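Local coordinates for D-alanyl-D-alanine carboxypeptidase (Enterococcus faecalis V583, PDB 5ZHF), which removes the C-terminal D-alanine from peptidoglycan-derived pentapeptides as a zinc-dependent carboxypeptidase, and so should contribute to vancomycin resistance, at residues L142-D147 with H193-G198. Numbering follows the deposited sequence.
With ZN (zinc ion), chain C.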
loop_
_atom_site.group_PDB
_atom_site.type_symbol
_atom_site.label_atom_id
_atom_site.label_comp_id
_atom_site.label_asym_id
_atom_site.label_seq_id
_atom_site.Cartn_x
_atom_site.Cartn_y
_atom_site.Cartn_z
ATOM N N LEU A 142 6.856 4.638 5.100
ATOM C CA LEU A 142 6.328 4.751 6.462
ATOM C C LEU A 142 6.465 3.491 7.271
ATOM O O LEU A 142 6.478 3.547 8.505
ATOM C CB LEU A 142 4.843 5.101 6.454
ATOM C CG LEU A 142 4.434 6.454 5.893
ATOM C CD1 LEU A 142 2.935 6.492 5.602
ATOM C CD2 LEU A 142 4.855 7.531 6.874
ATOM N N GLY A 143 6.460 2.330 6.606
ATOM C CA GLY A 143 6.274 1.063 7.307
ATOM C C GLY A 143 4.815 0.712 7.555
ATOM O O GLY A 143 4.531 -0.311 8.186
ATOM N N LEU A 144 3.874 1.534 7.059
ATOM C CA LEU A 144 2.445 1.337 7.270
ATOM C C LEU A 144 1.752 0.682 6.088
ATOM O O LEU A 144 0.554 0.419 6.177
ATOM C CB LEU A 144 1.755 2.686 7.570
ATOM C CG LEU A 144 2.226 3.337 8.877
ATOM C CD1 LEU A 144 1.451 4.620 9.136
ATOM C CD2 LEU A 144 2.065 2.387 10.049
ATOM N N ALA A 145 2.504 0.414 5.009
ATOM C CA ALA A 145 1.927 -0.191 3.809
ATOM C C ALA A 145 2.587 -1.487 3.462
ATOM O O ALA A 145 3.815 -1.657 3.611
ATOM C CB ALA A 145 2.020 0.752 2.612
ATOM N N VAL A 146 1.756 -2.401 2.995
ATOM C CA VAL A 146 2.220 -3.689 2.517
ATOM C C VAL A 146 1.611 -3.981 1.155
ATOM O O VAL A 146 0.430 -3.754 0.934
ATOM C CB VAL A 146 1.929 -4.838 3.515
ATOM C CG1 VAL A 146 2.865 -4.760 4.712
ATOM C CG2 VAL A 146 0.477 -4.854 3.961
ATOM N N ASP A 147 2.436 -4.512 0.244
ATOM C CA ASP A 147 1.903 -5.112 -0.973
ATOM C C ASP A 147 1.691 -6.559 -0.674
ATOM O O ASP A 147 2.624 -7.246 -0.272
ATOM C CB ASP A 147 2.846 -4.942 -2.153
ATOM C CG ASP A 147 3.066 -3.499 -2.519
ATOM O OD1 ASP A 147 2.155 -2.652 -2.333
ATOM O OD2 ASP A 147 4.141 -3.219 -3.053
ATOM N N HIS A 193 -1.977 -3.194 -2.818
ATOM C CA HIS A 193 -1.366 -2.206 -1.892
ATOM C C HIS A 193 -2.361 -1.823 -0.774
ATOM O O HIS A 193 -3.362 -1.148 -1.026
ATOM C CB HIS A 193 -0.882 -0.976 -2.645
ATOM C CG HIS A 193 -0.222 0.045 -1.777
ATOM N ND1 HIS A 193 1.132 0.301 -1.811
ATOM C CD2 HIS A 193 -0.742 0.875 -0.843
ATOM C CE1 HIS A 193 1.411 1.263 -0.948
ATOM N NE2 HIS A 193 0.286 1.643 -0.363
ATOM N N TYR A 194 -2.062 -2.285 0.443
ATOM C CA TYR A 194 -2.883 -2.083 1.642
ATOM C C TYR A 194 -2.151 -1.217 2.680
ATOM O O TYR A 194 -0.950 -1.393 2.929
ATOM C CB TYR A 194 -3.373 -3.436 2.206
ATOM C CG TYR A 194 -4.568 -3.870 1.391
ATOM C CD1 TYR A 194 -4.415 -4.401 0.112
ATOM C CD2 TYR A 194 -5.872 -3.628 1.842
ATOM C CE1 TYR A 194 -5.531 -4.733 -0.670
ATOM C CE2 TYR A 194 -6.977 -3.939 1.076
ATOM C CZ TYR A 194 -6.814 -4.471 -0.194
ATOM O OH TYR A 194 -7.951 -4.734 -0.922
ATOM N N ARG A 195 -2.900 -0.264 3.252
ATOM C CA ARG A 195 -2.366 0.764 4.170
ATOM C C ARG A 195 -3.057 0.614 5.503
ATOM O O ARG A 195 -4.292 0.534 5.558
ATOM C CB ARG A 195 -2.634 2.157 3.588
ATOM C CG ARG A 195 -2.552 3.340 4.547
ATOM C CD ARG A 195 -1.187 3.516 5.191
ATOM N NE ARG A 195 -1.347 4.442 6.306
ATOM C CZ ARG A 195 -1.271 5.756 6.254
ATOM N NH1 ARG A 195 -0.926 6.395 5.137
ATOM N NH2 ARG A 195 -1.495 6.451 7.377
ATOM N N TYR A 196 -2.270 0.567 6.575
ATOM C CA TYR A 196 -2.828 0.546 7.911
ATOM C C TYR A 196 -3.227 1.968 8.333
ATOM O O TYR A 196 -2.381 2.870 8.367
ATOM C CB TYR A 196 -1.836 0.019 8.927
ATOM C CG TYR A 196 -2.457 -0.092 10.305
ATOM C CD1 TYR A 196 -3.315 -1.140 10.621
ATOM C CD2 TYR A 196 -2.233 0.902 11.273
ATOM C CE1 TYR A 196 -3.895 -1.243 11.880
ATOM C CE2 TYR A 196 -2.810 0.808 12.535
ATOM C CZ TYR A 196 -3.634 -0.245 12.836
ATOM O OH TYR A 196 -4.194 -0.359 14.093
ATOM N N VAL A 197 -4.505 2.117 8.668
ATOM C CA VAL A 197 -5.021 3.343 9.315
ATOM C C VAL A 197 -5.689 3.112 10.677
ATOM O O VAL A 197 -6.065 4.097 11.362
ATOM C CB VAL A 197 -5.995 4.057 8.377
ATOM C CG1 VAL A 197 -5.258 4.583 7.168
ATOM C CG2 VAL A 197 -7.168 3.166 7.991
ATOM N N GLY A 198 -5.881 1.847 11.070
ATOM C CA GLY A 198 -6.608 1.477 12.283
ATOM C C GLY A 198 -8.025 1.109 11.971
ATOM O O GLY A 198 -8.591 1.531 10.959
HETATM ZN ZN ZN C . 2.606 -0.747 -2.667
HETATM O O HOH W 1 2.564 -0.463 -4.866
#
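Leu-144 to Asp-147 and His-193 to Tyr-196 run antiparallel, with Val-146 and Tyr-194 as a hydrogen-bonded pair joined by both N-H...O=C bonds. These are the two central strands of the four-stranded antiparallel sheet of this M15 peptidase, and they carry two of its three protein zinc ligands. A third backbone bond, Tyr-196 N to Leu-144 O (2.9 Å), extends the ladder to Leu-144, just before strand 145-150.

Ala-145, Asp-147, His-193 and Arg-195 share one face of the sheet. Asp-147 and His-193 form a non-hydrogen-bonded pair. Asp-147 OD1 and His-193 ND1, the latter on a ring with CG anti to the backbone N (chi1 -178°), each bind the zinc ion at 2.0 Å; His-140 and a water complete its ligands. Asp-147 OD2, the oxygen farther from the metal, forms a salt bridge with Arg-98. Ala-145 CB lies 3.6 Å from His-193 NE2. Glu-139 accepts a hydrogen bond from His-193 NE2 and salt-bridges Arg-195 NH1, tying zinc ligand to arginine. Leu-142 CD1 sits over one guanidinium face, 3.9 Å from Arg-195 NH1. Leu-144 CB meets Arg-195 NE at 3.8 Å. The chain of Arg-195 is bent at chi2 (61°), and its NE donates to Tyr-196 O at 2.8 Å from above the carbonyl plane.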